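Local coordinates for protein mirolysin (Tannerella forsythia, PDB 6R7V) that probably cleaves proteins or peptides as a zinc-dependent metallopeptidase of the pappalysin family, here held as a latent zymogen, at residues P198-T204 and T270-N276; R4-S8 and H207-H211; E76-R80 and M275-T279; L215-W219 and N265-Y269. The protein carries 1 engineered substitution. One frame throughout, in Å; residues are numbered along the deposited sequence. Where two conformers were deposited one is given.

Overall arrangement
The four contacts illustrate how a metzincin zymogen is assembled and kept latent. Contact 2 is its centre: C6 of the N-terminal segment and H207 and H211 of helix 203-212 bind the zinc. Contact 4 brings the third histidine, H217, and the turn beneath the metal; the centres of contacts 2 and 4 lie about 8 Å apart. Contact 1, about 12 Å from contact 2 between centres, joins the start of the same helix to the loop 270-276 and links to the N-terminal segment through a salt bridge, R4 NH2 to D272 OD1, 2.8 Å. Contact 3 shares M275 and N276 with contact 1 and packs the 275-279 segment against the end of helix 64-77; there D77 OD2 forms a salt bridge with R203 NE of contact 1, 2.8 Å.

Contact 1 (P198-T204 and T270-N276); sequences PYDKGRT and TYDACMN
P198, preceded by a cis peptide, lays its ring over the face of Y271: CB is 3.6 Å from the ring centroid, a CH-pi contact. Y271 points its edge at the face of Y199, an offset edge-to-face pair with centroids 5.8 Å apart and planes at 83°. Between the backbones, nearest at the CA pairs P198-Y271 (5.9 Å) and R203-D272 (5.3 Å), D272 N hydrogen-bonds weakly to P198 O (3.4 Å), while water 1 joins P198 O (2.7 Å) to A273 N (2.9 Å). D272, rotamer m, opens the 3-10 segment 272-274 just past the Met-turn and reaches the start of the active-site helix characteristic of metzincins. Its OD2 accepts K201 N at 2.9 Å and R203 N at 3.1 Å, flanking G202, the N-cap residue (phi 76°); water 2 connects D272 OD2 (2.7 Å) with T204 N (2.9 Å). R203 NH1 bonds weakly to D272 O (2.9 Å). Outside the segments, D272 pairs with R4 and R203 NE with D77.

Contact 2 (R4-S8 and H207-H211); sequences RTCGS and HAVGH. Engineered in segment 207-211: A208 (natural residue Glu). With ZN (zinc ion), chain D.
This is a metal-mediated contact at the heart of the catalytic domain, the cysteine switch of the latent enzyme: an irregular N-terminal segment runs alongside the active-site helix, in the same direction, S8 and H211 being nearest with CA atoms 7.4 Å apart, and the two meet on the zinc ion. C6 SG binds the metal at 2.2 Å, H207 NE2 and H211 NE2 each at 2.0 Å, and H217 is the fourth ligand. The helical histidines lie one turn apart, H211 N bonding to H207 O at 3.2 Å, so their rings project from the same side; H207 takes chi1 t and H211 chi1 m. Their ND1 atoms bond to Y266 O and L215 O respectively. C6 is extended (phi/psi -150/138) with chi1 t, which carries its sulfur to the metal, and S8 N donates to C6 SG at 3.3 Å. R4 CD lies 4.1 Å from the H207 ring centroid and S8 CB 3.8 Å from that of H211, both CH-pi contacts over a ring face. The R4 guanidinium continues to a salt bridge with D272. A208 is engineered, replacing the natural Glu of the HEXXH motif, which in metzincins generally serves as general base/acid. Around the site, G7 is backbone hydrogen-bonded to G165 of strand 165-167, S8 packs on Y166 of that strand, and A208 touches V182 and I184 of strand 182-185.

Contact 3 (E76-R80 and M275-T279); sequences EDFRR and MNLFT
Apolar packing centres on two phenylalanines. F78, the first residue past helix 64-77 to leave helical angles, and F278 both use chi1 m, and their rings meet obliquely, with centroids 4.9 Å apart, planes at 52° and F78 CZ 3.6 Å from F278 CZ. The backbones stay well apart, the CA atoms of D77 and L277 being 7.3 Å from each other and those of F78 and F278 8.0 Å. Helix 64-77 follows the first strand of the mixed sheet and probably corresponds to the backing helix of metzincins, whereas 275-279 leads into helix 280-288, with T279 as its N-cap. The two phenylalanines therefore join these elements, and both also touch M286 of helix 280-288 and T206 of helix 203-212. Polar contacts come from R80, whose backbone has left-handed helical angles (45/47). With chi1 t its side chain stretches to N276, R80 NH1 donating to N276 O at 2.9 Å. Water 3 accepts from the same R80 NH1 (2.9 Å) and from F278 N (3.0 Å), bridging the R80 guanidinium and the backbone of F278. R80 NH2 and N276 OD1 both bond to T88, and D77 OD2 forms a salt bridge with R203 and a hydrogen bond with T206.

Contact 4 (L215-W219 and N265-Y269); sequences LRHIW and NYMDY. With ZN (zinc ion), chain D; CA (calcium ion), chain B.
M267 loses the most surface here. It lies in a type I turn from N265 to D268, with N265 OD1 accepting M267 N (2.9 Å) in an Asx turn. All three chi angles of M267 are m, folding the side chain beside L215 (M267 CG to L215 CD1, 3.9 Å) and under H207 and H211. I218 comes next: its N donates to M267 O at 3.1 Å, the CA atoms of H217 and M267 being 5.0 Å apart, and I218 CD1 rests on N265 CB at 3.6 Å. Y269 receives the edge of W219 on its face (centroids 4.6 Å, planes at 66°) and turns its own edge to the face of H217 (4.9 Å, 71°); its OH bonds to E9. H217 NE2 binds zinc (2.0 Å), H217 ND1 bonds to D221, and W219 O binds calcium (2.3 Å). A tight turn with a methionine beneath the zinc-binding histidines is the Met-turn that defines metzincins.

Contact 1 (P198-T204 and T270-N276)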
# COMPACT_ATOMS: atom_id res chain seq x y z
N PRO A 198 1.99 -5.88 -17.59
CA PRO A 198 0.65 -6.12 -17.04
C PRO A 198 0.38 -5.40 -15.70
O PRO A 198 -0.60 -5.74 -15.02
CB PRO A 198 0.63 -7.64 -16.88
CG PRO A 198 2.04 -7.96 -16.46
CD PRO A 198 2.92 -6.97 -17.21
N TYR A 199 1.21 -4.45 -15.31
CA TYR A 199 1.00 -3.70 -14.07
C TYR A 199 0.72 -2.26 -14.46
O TYR A 199 1.51 -1.35 -14.22
CB TYR A 199 2.21 -3.87 -13.10
CG TYR A 199 2.56 -5.32 -12.89
CD1 TYR A 199 1.76 -6.15 -12.12
CD2 TYR A 199 3.69 -5.88 -13.48
CE1 TYR A 199 2.06 -7.50 -11.95
CE2 TYR A 199 4.01 -7.22 -13.30
CZ TYR A 199 3.19 -8.03 -12.53
OH TYR A 199 3.51 -9.35 -12.34
N ASP A 200 -0.42 -2.09 -15.15
CA ASP A 200 -0.80 -0.82 -15.77
C ASP A 200 -2.20 -0.35 -15.36
O ASP A 200 -2.78 0.47 -16.06
CB ASP A 200 -0.73 -0.92 -17.30
CG ASP A 200 -1.63 -1.99 -17.90
OD1 ASP A 200 -2.08 -2.90 -17.15
OD2 ASP A 200 -1.82 -1.97 -19.13
N LYS A 201 -2.73 -0.85 -14.21
CA LYS A 201 -4.04 -0.38 -13.75
C LYS A 201 -3.93 0.29 -12.38
O LYS A 201 -4.96 0.53 -11.74
CB LYS A 201 -5.10 -1.50 -13.74
CG LYS A 201 -5.28 -2.23 -15.07
CD LYS A 201 -5.87 -1.28 -16.10
CE LYS A 201 -6.07 -1.90 -17.47
NZ LYS A 201 -6.63 -0.87 -18.37
N GLY A 202 -2.70 0.63 -11.97
CA GLY A 202 -2.47 1.34 -10.71
C GLY A 202 -2.59 0.50 -9.47
O GLY A 202 -2.65 1.06 -8.36
N ARG A 203 -2.57 -0.85 -9.61
CA ARG A 203 -2.73 -1.68 -8.42
C ARG A 203 -1.43 -1.89 -7.65
O ARG A 203 -1.49 -2.36 -6.52
CB ARG A 203 -3.39 -3.04 -8.74
CG ARG A 203 -4.90 -3.01 -8.56
CD ARG A 203 -5.62 -2.06 -9.50
NE ARG A 203 -7.03 -1.95 -9.13
CZ ARG A 203 -8.00 -2.66 -9.68
NH1 ARG A 203 -7.72 -3.57 -10.62
NH2 ARG A 203 -9.26 -2.52 -9.28
N THR A 204 -0.27 -1.59 -8.21
CA THR A 204 0.97 -1.67 -7.43
C THR A 204 0.83 -0.71 -6.24
O THR A 204 1.14 -1.07 -5.09
CB THR A 204 2.21 -1.39 -8.29
OG1 THR A 204 2.24 -2.36 -9.35
CG2 THR A 204 3.49 -1.48 -7.50
N THR A 270 -0.91 -11.13 -8.07
CA THR A 270 -1.50 -11.27 -9.39
C THR A 270 -1.44 -9.97 -10.23
O THR A 270 -1.15 -8.89 -9.69
CB THR A 270 -2.94 -11.74 -9.24
OG1 THR A 270 -3.57 -10.98 -8.23
CG2 THR A 270 -3.01 -13.22 -8.87
N TYR A 271 -1.71 -10.08 -11.54
CA TYR A 271 -1.74 -8.94 -12.45
C TYR A 271 -2.77 -7.92 -12.03
O TYR A 271 -3.81 -8.30 -11.51
CB TYR A 271 -2.11 -9.38 -13.86
CG TYR A 271 -1.09 -10.17 -14.64
CD1 TYR A 271 0.24 -10.21 -14.24
CD2 TYR A 271 -1.44 -10.81 -15.81
CE1 TYR A 271 1.20 -10.91 -14.99
CE2 TYR A 271 -0.50 -11.48 -16.58
CZ TYR A 271 0.82 -11.54 -16.16
OH TYR A 271 1.72 -12.24 -16.94
N ASP A 272 -2.50 -6.64 -12.29
CA ASP A 272 -3.44 -5.60 -11.90
C ASP A 272 -4.88 -5.80 -12.35
O ASP A 272 -5.81 -5.51 -11.57
CB ASP A 272 -2.99 -4.28 -12.49
CG ASP A 272 -1.78 -3.62 -11.88
OD1 ASP A 272 -0.98 -4.32 -11.22
OD2 ASP A 272 -1.62 -2.42 -12.08
N ALA A 273 -5.09 -6.22 -13.60
CA ALA A 273 -6.44 -6.37 -14.14
C ALA A 273 -7.18 -7.58 -13.57
O ALA A 273 -8.39 -7.69 -13.79
CB ALA A 273 -6.39 -6.45 -15.66
N CYS A 274 -6.48 -8.45 -12.83
CA CYS A 274 -7.18 -9.60 -12.29
C CYS A 274 -7.43 -9.44 -10.77
O CYS A 274 -8.05 -10.30 -10.16
CB CYS A 274 -6.44 -10.88 -12.65
SG CYS A 274 -6.21 -11.06 -14.44
N MET A 275 -7.07 -8.27 -10.19
CA MET A 275 -7.39 -7.91 -8.81
C MET A 275 -8.66 -7.10 -8.76
O MET A 275 -8.92 -6.29 -9.66
CB MET A 275 -6.29 -7.09 -8.19
CG MET A 275 -5.01 -7.82 -8.07
SD MET A 275 -3.73 -6.72 -7.41
CE MET A 275 -2.65 -8.01 -6.70
N ASN A 276 -9.42 -7.22 -7.67
CA ASN A 276 -10.64 -6.43 -7.62
C ASN A 276 -11.29 -6.33 -6.23
O ASN A 276 -12.41 -5.82 -6.15
CB ASN A 276 -11.69 -6.94 -8.65
CG ASN A 276 -11.85 -8.43 -8.55
OD1 ASN A 276 -12.17 -8.96 -7.49
ND2 ASN A 276 -11.57 -9.16 -9.64
O HOH W 1 -3.12 -6.58 -15.65
O HOH W 2 0.46 -1.12 -11.00

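Contact 2 (R4-S8 and H207-H211)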
# COMPACT_ATOMS: atom_id res chain seq x y z
N ARG A 4 4.38 -10.43 -9.57
CA ARG A 4 4.57 -9.15 -8.89
C ARG A 4 5.76 -9.23 -7.91
O ARG A 4 5.98 -10.28 -7.30
CB ARG A 4 3.26 -8.75 -8.17
CG ARG A 4 3.32 -7.62 -7.17
CD ARG A 4 1.96 -7.28 -6.53
NE ARG A 4 0.86 -7.16 -7.50
CZ ARG A 4 0.68 -6.12 -8.31
NH1 ARG A 4 1.54 -5.10 -8.31
NH2 ARG A 4 -0.36 -6.09 -9.14
N THR A 5 6.56 -8.14 -7.82
CA THR A 5 7.68 -8.05 -6.88
C THR A 5 7.35 -6.97 -5.88
O THR A 5 6.75 -5.95 -6.23
CB THR A 5 8.99 -7.78 -7.58
OG1 THR A 5 8.82 -6.60 -8.35
CG2 THR A 5 9.45 -8.94 -8.46
N CYS A 6 7.70 -7.19 -4.62
CA CYS A 6 7.38 -6.28 -3.54
C CYS A 6 8.42 -6.36 -2.47
O CYS A 6 8.85 -7.46 -2.12
CB CYS A 6 5.99 -6.62 -3.00
SG CYS A 6 5.47 -5.62 -1.58
N GLY A 7 8.82 -5.21 -1.93
CA GLY A 7 9.83 -5.22 -0.88
C GLY A 7 9.25 -5.25 0.52
O GLY A 7 9.98 -4.99 1.49
N SER A 8 7.94 -5.57 0.68
CA SER A 8 7.31 -5.57 1.99
C SER A 8 6.79 -6.93 2.43
O SER A 8 5.70 -7.04 2.96
CB SER A 8 6.19 -4.55 2.04
OG SER A 8 6.69 -3.25 1.82
N HIS A 207 -1.81 -1.98 -3.64
CA HIS A 207 -1.19 -3.02 -2.83
C HIS A 207 -0.23 -2.39 -1.78
O HIS A 207 -0.28 -2.76 -0.60
CB HIS A 207 -0.45 -3.94 -3.80
CG HIS A 207 0.37 -5.02 -3.17
ND1 HIS A 207 -0.04 -6.34 -3.19
CD2 HIS A 207 1.59 -4.94 -2.59
CE1 HIS A 207 0.94 -7.02 -2.62
NE2 HIS A 207 1.93 -6.20 -2.22
N ALA A 208 0.64 -1.45 -2.22
CA ALA A 208 1.61 -0.83 -1.30
C ALA A 208 0.91 -0.03 -0.24
O ALA A 208 1.33 -0.05 0.92
CB ALA A 208 2.56 0.07 -2.08
N VAL A 209 -0.13 0.73 -0.62
CA VAL A 209 -0.87 1.53 0.37
C VAL A 209 -1.56 0.57 1.37
O VAL A 209 -1.62 0.89 2.57
CB VAL A 209 -1.86 2.53 -0.32
CG1 VAL A 209 -2.79 3.21 0.68
CG2 VAL A 209 -1.09 3.57 -1.12
N GLY A 210 -1.99 -0.62 0.90
CA GLY A 210 -2.52 -1.62 1.82
C GLY A 210 -1.48 -1.95 2.89
O GLY A 210 -1.82 -1.99 4.06
N HIS A 211 -0.19 -2.17 2.51
CA HIS A 211 0.86 -2.39 3.55
C HIS A 211 1.05 -1.18 4.47
O HIS A 211 1.23 -1.35 5.68
CB HIS A 211 2.21 -2.69 2.91
CG HIS A 211 2.31 -3.98 2.13
ND1 HIS A 211 2.02 -5.21 2.69
CD2 HIS A 211 2.81 -4.18 0.89
CE1 HIS A 211 2.34 -6.12 1.78
NE2 HIS A 211 2.84 -5.55 0.70
ZN ZN D . 3.52 -6.48 -0.99

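Contact 3 (E76-R80 and M275-T279)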
# COMPACT_ATOMS: atom_id res chain seq x y z
N GLU A 76 -10.95 4.67 -6.18
CA GLU A 76 -11.84 3.60 -6.60
C GLU A 76 -11.67 2.37 -5.73
O GLU A 76 -12.65 1.86 -5.15
CB GLU A 76 -11.55 3.18 -8.05
CG GLU A 76 -11.97 4.22 -9.08
CD GLU A 76 -11.67 3.84 -10.52
OE1 GLU A 76 -11.26 2.68 -10.78
OE2 GLU A 76 -11.83 4.71 -11.39
N ASP A 77 -10.41 1.91 -5.58
CA ASP A 77 -10.20 0.64 -4.88
C ASP A 77 -10.52 0.70 -3.40
O ASP A 77 -10.99 -0.31 -2.86
CB ASP A 77 -8.75 0.19 -5.10
CG ASP A 77 -8.43 -0.13 -6.57
OD1 ASP A 77 -9.38 -0.22 -7.39
OD2 ASP A 77 -7.24 -0.35 -6.88
N PHE A 78 -10.26 1.84 -2.76
CA PHE A 78 -10.54 2.00 -1.32
C PHE A 78 -11.97 2.44 -1.02
O PHE A 78 -12.31 2.69 0.15
CB PHE A 78 -9.52 2.98 -0.72
CG PHE A 78 -8.16 2.37 -0.50
CD1 PHE A 78 -7.23 2.29 -1.54
CD2 PHE A 78 -7.82 1.81 0.73
CE1 PHE A 78 -6.01 1.64 -1.35
CE2 PHE A 78 -6.56 1.20 0.92
CZ PHE A 78 -5.66 1.14 -0.12
N ARG A 79 -12.83 2.50 -2.05
CA ARG A 79 -14.24 2.85 -1.81
C ARG A 79 -15.15 1.85 -2.55
O ARG A 79 -16.35 2.12 -2.72
CB ARG A 79 -14.52 4.28 -2.25
CG ARG A 79 -13.78 5.33 -1.40
CD ARG A 79 -14.20 6.74 -1.77
NE ARG A 79 -13.95 7.07 -3.17
CZ ARG A 79 -14.37 8.19 -3.74
NH1 ARG A 79 -15.08 9.07 -3.05
NH2 ARG A 79 -14.12 8.43 -5.02
N ARG A 80 -14.59 0.70 -2.97
CA ARG A 80 -15.29 -0.28 -3.81
C ARG A 80 -16.07 0.41 -4.96
O ARG A 80 -17.24 0.09 -5.26
CB ARG A 80 -16.18 -1.22 -2.98
CG ARG A 80 -16.52 -2.48 -3.80
CD ARG A 80 -16.72 -3.76 -3.00
NE ARG A 80 -16.97 -4.90 -3.90
CZ ARG A 80 -16.03 -5.59 -4.56
NH1 ARG A 80 -14.74 -5.26 -4.46
NH2 ARG A 80 -16.38 -6.59 -5.37
N MET A 275 -7.07 -8.27 -10.19
CA MET A 275 -7.39 -7.91 -8.81
C MET A 275 -8.66 -7.10 -8.76
O MET A 275 -8.92 -6.29 -9.66
CB MET A 275 -6.29 -7.09 -8.19
CG MET A 275 -5.01 -7.82 -8.07
SD MET A 275 -3.73 -6.72 -7.41
CE MET A 275 -2.65 -8.01 -6.70
N ASN A 276 -9.42 -7.22 -7.67
CA ASN A 276 -10.64 -6.43 -7.62
C ASN A 276 -11.29 -6.33 -6.23
O ASN A 276 -12.41 -5.82 -6.15
CB ASN A 276 -11.69 -6.94 -8.65
CG ASN A 276 -11.85 -8.43 -8.55
OD1 ASN A 276 -12.17 -8.96 -7.49
ND2 ASN A 276 -11.57 -9.16 -9.64
N LEU A 277 -10.59 -6.74 -5.13
CA LEU A 277 -11.19 -6.50 -3.82
C LEU A 277 -10.21 -6.46 -2.69
O LEU A 277 -9.11 -7.07 -2.72
CB LEU A 277 -12.32 -7.52 -3.44
CG LEU A 277 -11.85 -8.85 -2.81
CD1 LEU A 277 -13.02 -9.57 -2.12
CD2 LEU A 277 -11.24 -9.79 -3.84
N PHE A 278 -10.67 -5.73 -1.64
CA PHE A 278 -10.25 -5.90 -0.26
C PHE A 278 -11.38 -6.60 0.43
O PHE A 278 -12.53 -6.43 0.01
CB PHE A 278 -9.99 -4.57 0.47
CG PHE A 278 -8.73 -3.82 0.08
CD1 PHE A 278 -7.47 -4.33 0.37
CD2 PHE A 278 -8.83 -2.55 -0.48
CE1 PHE A 278 -6.32 -3.60 0.07
CE2 PHE A 278 -7.68 -1.82 -0.79
CZ PHE A 278 -6.43 -2.37 -0.54
N THR A 279 -11.11 -7.30 1.52
CA THR A 279 -12.21 -7.87 2.28
C THR A 279 -12.68 -6.92 3.39
O THR A 279 -11.96 -5.97 3.76
CB THR A 279 -11.82 -9.18 2.94
OG1 THR A 279 -10.86 -8.95 3.99
CG2 THR A 279 -11.34 -10.22 1.99
O HOH W 3 -13.13 -4.08 -2.34

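Contact 4 (L215-W219 and N265-Y269)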
# COMPACT_ATOMS: atom_id res chain seq x y z
N LEU A 215 -1.71 -3.98 6.20
CA LEU A 215 -2.03 -5.29 5.62
C LEU A 215 -0.79 -6.04 5.22
O LEU A 215 0.21 -5.43 4.77
CB LEU A 215 -2.93 -5.15 4.39
CG LEU A 215 -4.27 -4.45 4.61
CD1 LEU A 215 -5.10 -4.51 3.35
CD2 LEU A 215 -5.04 -5.04 5.80
N ARG A 216 -0.89 -7.36 5.28
CA ARG A 216 0.18 -8.27 4.87
C ARG A 216 -0.21 -9.03 3.63
O ARG A 216 -1.41 -9.22 3.33
CB ARG A 216 0.42 -9.29 5.98
CG ARG A 216 0.92 -8.67 7.26
CD ARG A 216 1.38 -9.75 8.18
NE ARG A 216 1.63 -9.24 9.51
CZ ARG A 216 2.17 -9.97 10.48
NH1 ARG A 216 2.57 -11.21 10.25
NH2 ARG A 216 2.32 -9.45 11.69
N HIS A 217 0.79 -9.61 2.98
CA HIS A 217 0.52 -10.52 1.87
C HIS A 217 -0.43 -11.61 2.29
O HIS A 217 -0.28 -12.20 3.37
CB HIS A 217 1.82 -11.13 1.39
CG HIS A 217 2.67 -10.13 0.70
ND1 HIS A 217 4.03 -10.21 0.74
CD2 HIS A 217 2.32 -9.03 -0.00
CE1 HIS A 217 4.49 -9.19 0.04
NE2 HIS A 217 3.50 -8.42 -0.40
N ILE A 218 -1.42 -11.88 1.43
CA ILE A 218 -2.53 -12.75 1.78
C ILE A 218 -2.08 -14.20 2.09
O ILE A 218 -2.72 -14.90 2.88
CB ILE A 218 -3.59 -12.71 0.66
CG1 ILE A 218 -4.87 -13.43 1.07
CG2 ILE A 218 -3.03 -13.26 -0.67
CD1 ILE A 218 -6.07 -13.07 0.18
N TRP A 219 -0.99 -14.64 1.47
CA TRP A 219 -0.51 -16.01 1.69
C TRP A 219 0.40 -16.16 2.93
O TRP A 219 0.84 -17.29 3.22
CB TRP A 219 0.20 -16.56 0.44
CG TRP A 219 1.52 -15.93 0.19
CD1 TRP A 219 2.74 -16.38 0.58
CD2 TRP A 219 1.75 -14.69 -0.49
NE1 TRP A 219 3.72 -15.48 0.20
CE2 TRP A 219 3.14 -14.44 -0.47
CE3 TRP A 219 0.92 -13.78 -1.18
CZ2 TRP A 219 3.72 -13.31 -1.06
CZ3 TRP A 219 1.49 -12.66 -1.75
CH2 TRP A 219 2.88 -12.44 -1.72
N ASN A 265 -7.51 -10.72 -4.56
CA ASN A 265 -7.29 -9.76 -3.47
C ASN A 265 -6.12 -8.88 -3.84
O ASN A 265 -5.12 -9.37 -4.38
CB ASN A 265 -7.00 -10.51 -2.18
CG ASN A 265 -7.08 -9.60 -0.97
OD1 ASN A 265 -6.10 -8.95 -0.62
ND2 ASN A 265 -8.26 -9.51 -0.36
N TYR A 266 -6.20 -7.57 -3.51
CA TYR A 266 -5.07 -6.69 -3.83
C TYR A 266 -3.77 -7.07 -3.14
O TYR A 266 -2.70 -6.65 -3.61
CB TYR A 266 -5.40 -5.24 -3.42
CG TYR A 266 -6.62 -4.67 -4.13
CD1 TYR A 266 -6.70 -4.63 -5.51
CD2 TYR A 266 -7.72 -4.21 -3.40
CE1 TYR A 266 -7.85 -4.18 -6.16
CE2 TYR A 266 -8.85 -3.71 -4.05
CZ TYR A 266 -8.91 -3.71 -5.42
OH TYR A 266 -10.04 -3.25 -6.05
N MET A 267 -3.83 -7.84 -2.05
CA MET A 267 -2.63 -8.21 -1.31
C MET A 267 -2.01 -9.53 -1.80
O MET A 267 -1.14 -10.07 -1.12
CB MET A 267 -2.92 -8.27 0.19
CG MET A 267 -3.42 -6.91 0.75
SD MET A 267 -2.51 -5.42 0.20
CE MET A 267 -0.86 -5.77 0.89
N ASP A 268 -2.41 -9.99 -2.99
CA ASP A 268 -1.73 -11.12 -3.63
C ASP A 268 -0.70 -10.52 -4.62
O ASP A 268 -0.43 -9.32 -4.59
CB ASP A 268 -2.74 -12.10 -4.30
CG ASP A 268 -2.24 -13.54 -4.36
OD1 ASP A 268 -1.01 -13.75 -4.42
OD2 ASP A 268 -3.07 -14.46 -4.34
N TYR A 269 -0.10 -11.37 -5.49
CA TYR A 269 0.91 -10.96 -6.47
C TYR A 269 0.41 -11.06 -7.90
O TYR A 269 1.21 -11.08 -8.84
CB TYR A 269 2.20 -11.78 -6.32
CG TYR A 269 3.20 -11.33 -5.28
CD1 TYR A 269 3.01 -10.15 -4.56
CD2 TYR A 269 4.38 -12.04 -5.06
CE1 TYR A 269 3.97 -9.69 -3.66
CE2 TYR A 269 5.33 -11.60 -4.15
CZ TYR A 269 5.13 -10.42 -3.46
OH TYR A 269 6.06 -10.01 -2.54
ZN ZN D . 3.52 -6.48 -0.99
CA CA B . 0.97 -19.57 3.32
O HOH W 4 -0.60 -19.48 5.11